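Trichothecene 15-O-acetyltransferase TRI3 (PDB 3FOT) transfers an acetyl group to the 15-hydroxyl of trichothecene intermediates during biosynthesis of Fusarium mycotoxins such as T-2 toxin. Local coordinates at residues A104-E109 / H186-G191; E44-A49 / C94-D99. All coordinates share one frame; numbering follows the deposited sequence.

Contact 1: residues A104-E109 / H186-G191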
loop_
_atom_site.group_PDB
_atom_site.type_symbol
_atom_site.label_atom_id
_atom_site.label_comp_id
_atom_site.label_asym_id
_atom_site.label_seq_id
_atom_site.Cartn_x
_atom_site.Cartn_y
_atom_site.Cartn_z
ATOM N N ALA A 104 -18.872 1.543 1.935
ATOM C CA ALA A 104 -18.688 2.694 2.812
ATOM C C ALA A 104 -19.032 4.001 2.115
ATOM O O ALA A 104 -19.035 4.091 0.882
ATOM C CB ALA A 104 -17.238 2.755 3.258
ATOM N N ILE A 105 -19.275 5.038 2.917
ATOM C CA ILE A 105 -19.504 6.370 2.375
ATOM C C ILE A 105 -18.321 7.253 2.763
ATOM O O ILE A 105 -17.908 7.266 3.902
ATOM C CB ILE A 105 -20.818 6.982 2.913
ATOM C CG1 ILE A 105 -22.013 6.088 2.552
ATOM C CG2 ILE A 105 -21.001 8.432 2.409
ATOM C CD1 ILE A 105 -23.269 6.388 3.426
ATOM N N ILE A 106 -17.759 7.944 1.788
ATOM C CA ILE A 106 -16.606 8.809 2.039
ATOM C C ILE A 106 -17.067 10.259 2.046
ATOM O O ILE A 106 -17.677 10.737 1.077
ATOM C CB ILE A 106 -15.511 8.642 0.945
ATOM C CG1 ILE A 106 -14.914 7.226 1.029
ATOM C CG2 ILE A 106 -14.431 9.751 1.055
ATOM C CD1 ILE A 106 -14.011 6.810 -0.133
ATOM N N THR A 107 -16.752 10.967 3.124
ATOM C CA THR A 107 -17.186 12.365 3.231
ATOM C C THR A 107 -15.970 13.291 3.338
ATOM O O THR A 107 -14.988 12.938 3.995
ATOM C CB THR A 107 -18.111 12.534 4.447
ATOM O OG1 THR A 107 -19.315 11.781 4.231
ATOM C CG2 THR A 107 -18.474 13.998 4.672
ATOM N N TYR A 108 -16.040 14.452 2.685
ATOM C CA TYR A 108 -15.076 15.513 2.933
ATOM C C TYR A 108 -15.801 16.808 3.315
ATOM O O TYR A 108 -16.766 17.203 2.641
ATOM C CB TYR A 108 -14.150 15.785 1.729
ATOM C CG TYR A 108 -13.173 16.880 2.099
ATOM C CD1 TYR A 108 -12.102 16.598 2.954
ATOM C CD2 TYR A 108 -13.379 18.208 1.684
ATOM C CE1 TYR A 108 -11.232 17.593 3.381
ATOM C CE2 TYR A 108 -12.503 19.228 2.098
ATOM C CZ TYR A 108 -11.435 18.900 2.948
ATOM O OH TYR A 108 -10.573 19.880 3.371
ATOM N N GLU A 109 -15.327 17.465 4.368
ATOM C CA GLU A 109 -15.862 18.781 4.742
ATOM C C GLU A 109 -14.709 19.767 4.963
ATOM O O GLU A 109 -13.754 19.474 5.686
ATOM C CB GLU A 109 -16.749 18.671 5.985
ATOM C CG GLU A 109 -17.326 20.005 6.484
ATOM C CD GLU A 109 -18.122 19.867 7.774
ATOM O OE1 GLU A 109 -17.914 18.899 8.548
ATOM O OE2 GLU A 109 -18.970 20.746 8.019
ATOM N N HIS A 186 -7.011 2.653 5.107
ATOM C CA HIS A 186 -6.812 2.286 3.705
ATOM C C HIS A 186 -7.980 2.750 2.827
ATOM O O HIS A 186 -7.844 2.779 1.621
ATOM C CB HIS A 186 -6.640 0.777 3.584
ATOM C CG HIS A 186 -5.974 0.328 2.311
ATOM N ND1 HIS A 186 -5.196 -0.807 2.248
ATOM C CD2 HIS A 186 -5.952 0.870 1.070
ATOM C CE1 HIS A 186 -4.764 -0.978 1.007
ATOM N NE2 HIS A 186 -5.207 0.027 0.272
ATOM N N LEU A 187 -9.127 3.106 3.416
ATOM C CA LEU A 187 -10.261 3.519 2.577
ATOM C C LEU A 187 -9.880 4.677 1.630
ATOM O O LEU A 187 -10.360 4.735 0.497
ATOM C CB LEU A 187 -11.470 3.929 3.458
ATOM C CG LEU A 187 -12.764 4.327 2.755
ATOM C CD1 LEU A 187 -13.204 3.257 1.698
ATOM C CD2 LEU A 187 -13.855 4.550 3.817
ATOM N N PHE A 188 -9.042 5.607 2.106
ATOM C CA PHE A 188 -8.886 6.909 1.428
ATOM C C PHE A 188 -7.702 6.983 0.459
ATOM O O PHE A 188 -7.443 8.042 -0.171
ATOM C CB PHE A 188 -8.786 8.037 2.476
ATOM C CG PHE A 188 -9.878 7.980 3.516
ATOM C CD1 PHE A 188 -11.205 8.262 3.191
ATOM C CD2 PHE A 188 -9.590 7.599 4.809
ATOM C CE1 PHE A 188 -12.198 8.176 4.181
ATOM C CE2 PHE A 188 -10.569 7.513 5.784
ATOM C CZ PHE A 188 -11.871 7.798 5.480
ATOM N N TRP A 189 -7.000 5.861 0.338
ATOM C CA TRP A 189 -5.766 5.792 -0.450
ATOM C C TRP A 189 -5.532 4.416 -1.007
ATOM O O TRP A 189 -5.970 3.435 -0.434
ATOM C CB TRP A 189 -4.544 6.033 0.446
ATOM C CG TRP A 189 -4.663 7.083 1.513
ATOM C CD1 TRP A 189 -5.091 6.896 2.812
ATOM C CD2 TRP A 189 -4.290 8.455 1.408
ATOM N NE1 TRP A 189 -5.002 8.077 3.507
ATOM C CE2 TRP A 189 -4.519 9.048 2.672
ATOM C CE3 TRP A 189 -3.783 9.259 0.361
ATOM C CZ2 TRP A 189 -4.257 10.401 2.928
ATOM C CZ3 TRP A 189 -3.534 10.608 0.619
ATOM C CH2 TRP A 189 -3.764 11.162 1.888
ATOM N N ASP A 190 -4.740 4.315 -2.072
ATOM C CA ASP A 190 -4.024 3.051 -2.233
ATOM C C ASP A 190 -2.570 3.269 -1.814
ATOM O O ASP A 190 -2.203 4.374 -1.399
ATOM C CB ASP A 190 -4.160 2.461 -3.644
ATOM C CG ASP A 190 -3.745 3.405 -4.731
ATOM O OD1 ASP A 190 -3.038 4.388 -4.453
ATOM O OD2 ASP A 190 -4.094 3.116 -5.900
ATOM N N GLY A 191 -1.743 2.237 -1.893
ATOM C CA GLY A 191 -0.327 2.404 -1.525
ATOM C C GLY A 191 0.397 3.505 -2.252
ATOM O O GLY A 191 1.264 4.164 -1.680
#
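Ile106 lays its longer branch along Leu187, the two side chains passing in opposite directions, and presses its methyl branch against the rim of Phe188. With CG1 beside the backbone N (chi1 -66°) and the chain then fully extended, Ile106 CG1 comes within 4.0 Å of Leu187 CG, and Ile106 CD1 continues past the same atom to 4.1 Å from Leu187 CD1. The second branch takes the other direction: Ile106 CG2 meets the Phe188 ring at its edge, close to the ring plane, 4.1 Å from Phe188 CD1. Ala104, two residues earlier in the chain, adds its CB at 3.9 Å from Leu187 CD2. Leu187 thus offers CG and both methyls, CD1 to Ile106 and CD2 to Ile106 and Ala104. The sequence His186 to Gly191 fits the HXXXDG signature of BAHD acyltransferases, in which the histidine is typically the general base; of the intervening residues, Leu187 points at the strand and the end of the Phe188 ring reaches it. Asp190 instead caps the helix that follows through Gly193 N and forms a salt bridge with Arg342. Within the signature, Leu187 CB lies 4.1 Å above the centre of the Phe188 ring, covering one face while Ile106 holds the edge. Phe188 also touches Cys94, and Leu187 touches Glu37 of helix 36-41.

Contact 2: residues E44-A49 / C94-D99; sequences EKNRRA and CTVSWD
A Schellman motif closes helix 43-46, and two residues from this helix end, Asn46 and Arg47, meet the indole of Trp98 beside an edge strand. Ala49, with positive phi, is its C-prime residue; the motif is made by Leu50 N bonding to Lys45 O and by Ala49 N bonding to Asn46 O at 3.0 Å, the latter across a type I turn. Asn46 approaches the benzo rim of Trp98: Asn46 CB lies near the ring plane, 3.7 Å from Trp98 CZ2, and Asn46 OD1 comes to 3.8 Å from Trp98 CH2. The side chain swings out with CG opposite its own backbone N (chi1 -160°), and the amide is turned 61° from the indole. Asn46 ND2 donates to Val40 O and Asn185 OD1, which fixes the rotation of the amide.

Arg47 reaches the same rim from farther along the chain, extended from CG to NE. Arg47 NH2 is 3.7 Å from Trp98 CZ3, which lies over one face of the guanidinium, while the two planes are 45° apart, so this is not a flat stack. The charge has its own partners: Arg47 NE makes a salt bridge with Glu43 and Arg47 NH1 bonds to Asn151 O. The indole is itself steadied, NE1 donating to Gly41 O, and Val96 CG2 lies 3.6 Å above one face toward the rim. Within the helix end, Arg48 NE donates to Glu44 O at 2.8 Å, with the acceptor in the guanidinium plane. Strand 95-97 is one of the two outermost strands of a four-stranded antiparallel sheet; the end of helix 43-46 packs beside it, next to Val40 and Gly41 at the end of helix 36-41.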
loop_
_atom_site.group_PDB
_atom_site.type_symbol
_atom_site.label_atom_id
_atom_site.label_comp_id
_atom_site.label_asym_id
_atom_site.label_seq_id
_atom_site.Cartn_x
_atom_site.Cartn_y
_atom_site.Cartn_z
ATOM N N GLU A 44 -17.374 -3.938 9.277
ATOM C CA GLU A 44 -16.871 -4.860 10.307
ATOM C C GLU A 44 -15.337 -5.052 10.298
ATOM O O GLU A 44 -14.764 -5.503 11.295
ATOM C CB GLU A 44 -17.590 -6.225 10.237
ATOM C CG GLU A 44 -17.379 -7.060 8.958
ATOM C CD GLU A 44 -18.338 -6.750 7.808
ATOM O OE1 GLU A 44 -19.053 -5.704 7.824
ATOM O OE2 GLU A 44 -18.334 -7.557 6.841
ATOM N N LYS A 45 -14.709 -4.745 9.172
ATOM C CA LYS A 45 -13.253 -4.832 9.029
ATOM C C LYS A 45 -12.577 -3.485 9.228
ATOM O O LYS A 45 -11.565 -3.391 9.933
ATOM C CB LYS A 45 -12.907 -5.412 7.666
ATOM C CG LYS A 45 -13.521 -6.770 7.417
ATOM C CD LYS A 45 -12.692 -7.468 6.373
ATOM C CE LYS A 45 -13.446 -8.575 5.678
ATOM N NZ LYS A 45 -13.690 -9.702 6.599
ATOM N N ASN A 46 -13.133 -2.445 8.615
ATOM C CA ASN A 46 -12.608 -1.094 8.771
ATOM C C ASN A 46 -12.630 -0.621 10.239
ATOM O O ASN A 46 -11.684 0.028 10.704
ATOM C CB ASN A 46 -13.362 -0.133 7.851
ATOM C CG ASN A 46 -12.588 1.138 7.588
ATOM O OD1 ASN A 46 -12.718 2.099 8.340
ATOM N ND2 ASN A 46 -11.751 1.140 6.527
ATOM N N ARG A 47 -13.711 -0.933 10.967
ATOM C CA ARG A 47 -13.785 -0.600 12.403
ATOM C C ARG A 47 -12.717 -1.297 13.243
ATOM O O ARG A 47 -12.390 -0.827 14.335
ATOM C CB ARG A 47 -15.189 -0.866 12.975
ATOM C CG ARG A 47 -16.207 0.129 12.484
ATOM C CD ARG A 47 -17.583 -0.050 13.166
ATOM N NE ARG A 47 -18.473 1.054 12.811
ATOM C CZ ARG A 47 -18.481 2.253 13.393
ATOM N NH1 ARG A 47 -17.628 2.551 14.371
ATOM N NH2 ARG A 47 -19.337 3.168 12.989
ATOM N N ARG A 48 -12.157 -2.389 12.722
ATOM C CA ARG A 48 -11.131 -3.141 13.422
ATOM C C ARG A 48 -9.757 -2.911 12.797
ATOM O O ARG A 48 -8.807 -3.604 13.132
ATOM C CB ARG A 48 -11.446 -4.619 13.382
ATOM C CG ARG A 48 -12.564 -5.040 14.322
ATOM C CD ARG A 48 -12.664 -6.569 14.310
ATOM N NE ARG A 48 -13.297 -7.061 13.085
ATOM C CZ ARG A 48 -13.081 -8.258 12.536
ATOM N NH1 ARG A 48 -12.208 -9.107 13.080
ATOM N NH2 ARG A 48 -13.738 -8.593 11.427
ATOM N N ALA A 49 -9.679 -1.925 11.898
ATOM C CA ALA A 49 -8.420 -1.533 11.250
ATOM C C ALA A 49 -7.775 -2.669 10.464
ATOM O O ALA A 49 -6.546 -2.716 10.340
ATOM C CB ALA A 49 -7.426 -0.991 12.302
ATOM N N CYS A 94 -10.580 13.167 4.769
ATOM C CA CYS A 94 -11.867 12.527 4.517
ATOM C C CYS A 94 -12.201 11.617 5.706
ATOM O O CYS A 94 -11.299 11.174 6.438
ATOM C CB CYS A 94 -11.855 11.734 3.200
ATOM S SG CYS A 94 -11.713 12.749 1.719
ATOM N N THR A 95 -13.496 11.367 5.904
ATOM C CA THR A 95 -13.972 10.535 6.988
ATOM C C THR A 95 -14.901 9.462 6.410
ATOM O O THR A 95 -15.353 9.571 5.275
ATOM C CB THR A 95 -14.750 11.387 8.015
ATOM O OG1 THR A 95 -15.798 12.111 7.346
ATOM C CG2 THR A 95 -13.813 12.378 8.702
ATOM N N VAL A 96 -15.204 8.454 7.214
ATOM C CA VAL A 96 -15.984 7.341 6.738
ATOM C C VAL A 96 -17.243 7.184 7.563
ATOM O O VAL A 96 -17.233 7.401 8.787
ATOM C CB VAL A 96 -15.177 6.021 6.784
ATOM C CG1 VAL A 96 -14.784 5.636 8.202
ATOM C CG2 VAL A 96 -15.987 4.880 6.145
ATOM N N SER A 97 -18.315 6.793 6.887
ATOM C CA SER A 97 -19.553 6.388 7.559
ATOM C C SER A 97 -20.187 5.245 6.799
ATOM O O SER A 97 -19.785 4.923 5.669
ATOM C CB SER A 97 -20.557 7.549 7.641
ATOM O OG SER A 97 -20.956 8.032 6.376
ATOM N N TRP A 98 -21.203 4.646 7.413
ATOM C CA TRP A 98 -21.880 3.562 6.761
ATOM C C TRP A 98 -23.375 3.705 6.942
ATOM O O TRP A 98 -23.848 4.243 7.962
ATOM C CB TRP A 98 -21.481 2.215 7.355
ATOM C CG TRP A 98 -20.061 1.840 7.123
ATOM C CD1 TRP A 98 -19.560 1.144 6.058
ATOM C CD2 TRP A 98 -18.941 2.174 7.955
ATOM N NE1 TRP A 98 -18.189 0.988 6.197
ATOM C CE2 TRP A 98 -17.785 1.617 7.343
ATOM C CE3 TRP A 98 -18.801 2.866 9.174
ATOM C CZ2 TRP A 98 -16.507 1.734 7.904
ATOM C CZ3 TRP A 98 -17.517 2.986 9.733
ATOM C CH2 TRP A 98 -16.388 2.432 9.083
ATOM N N ASP A 99 -24.103 3.181 5.971
ATOM C CA ASP A 99 -25.496 2.790 6.241
ATOM C C ASP A 99 -25.598 1.275 6.210
ATOM O O ASP A 99 -24.668 0.574 6.623
ATOM C CB ASP A 99 -26.476 3.486 5.292
ATOM C CG ASP A 99 -26.135 3.293 3.833
ATOM O OD1 ASP A 99 -25.476 2.290 3.453
ATOM O OD2 ASP A 99 -26.551 4.149 3.054
#

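Contacts 1 and 2 lie with their centres about 9 Å apart and share one antiparallel sheet: strand 105-109 of contact 1 pairs with strand 95-97 of contact 2, Ile105 N lying 2.8 Å from Ser97 O and Thr95 N 2.9 Å from Thr107 O. Asn185 is a second bridge, since the OD1 that serves contact 2 also takes Leu187 N, tying the start of the HXXXDG segment to the helix end. Contact 1 lies the nearer to the substrate site: the side chain of Leu187 is about 11 Å from that of His414, which binds 15-deacetylcalonectrin, whereas contact 2 lies away from that site.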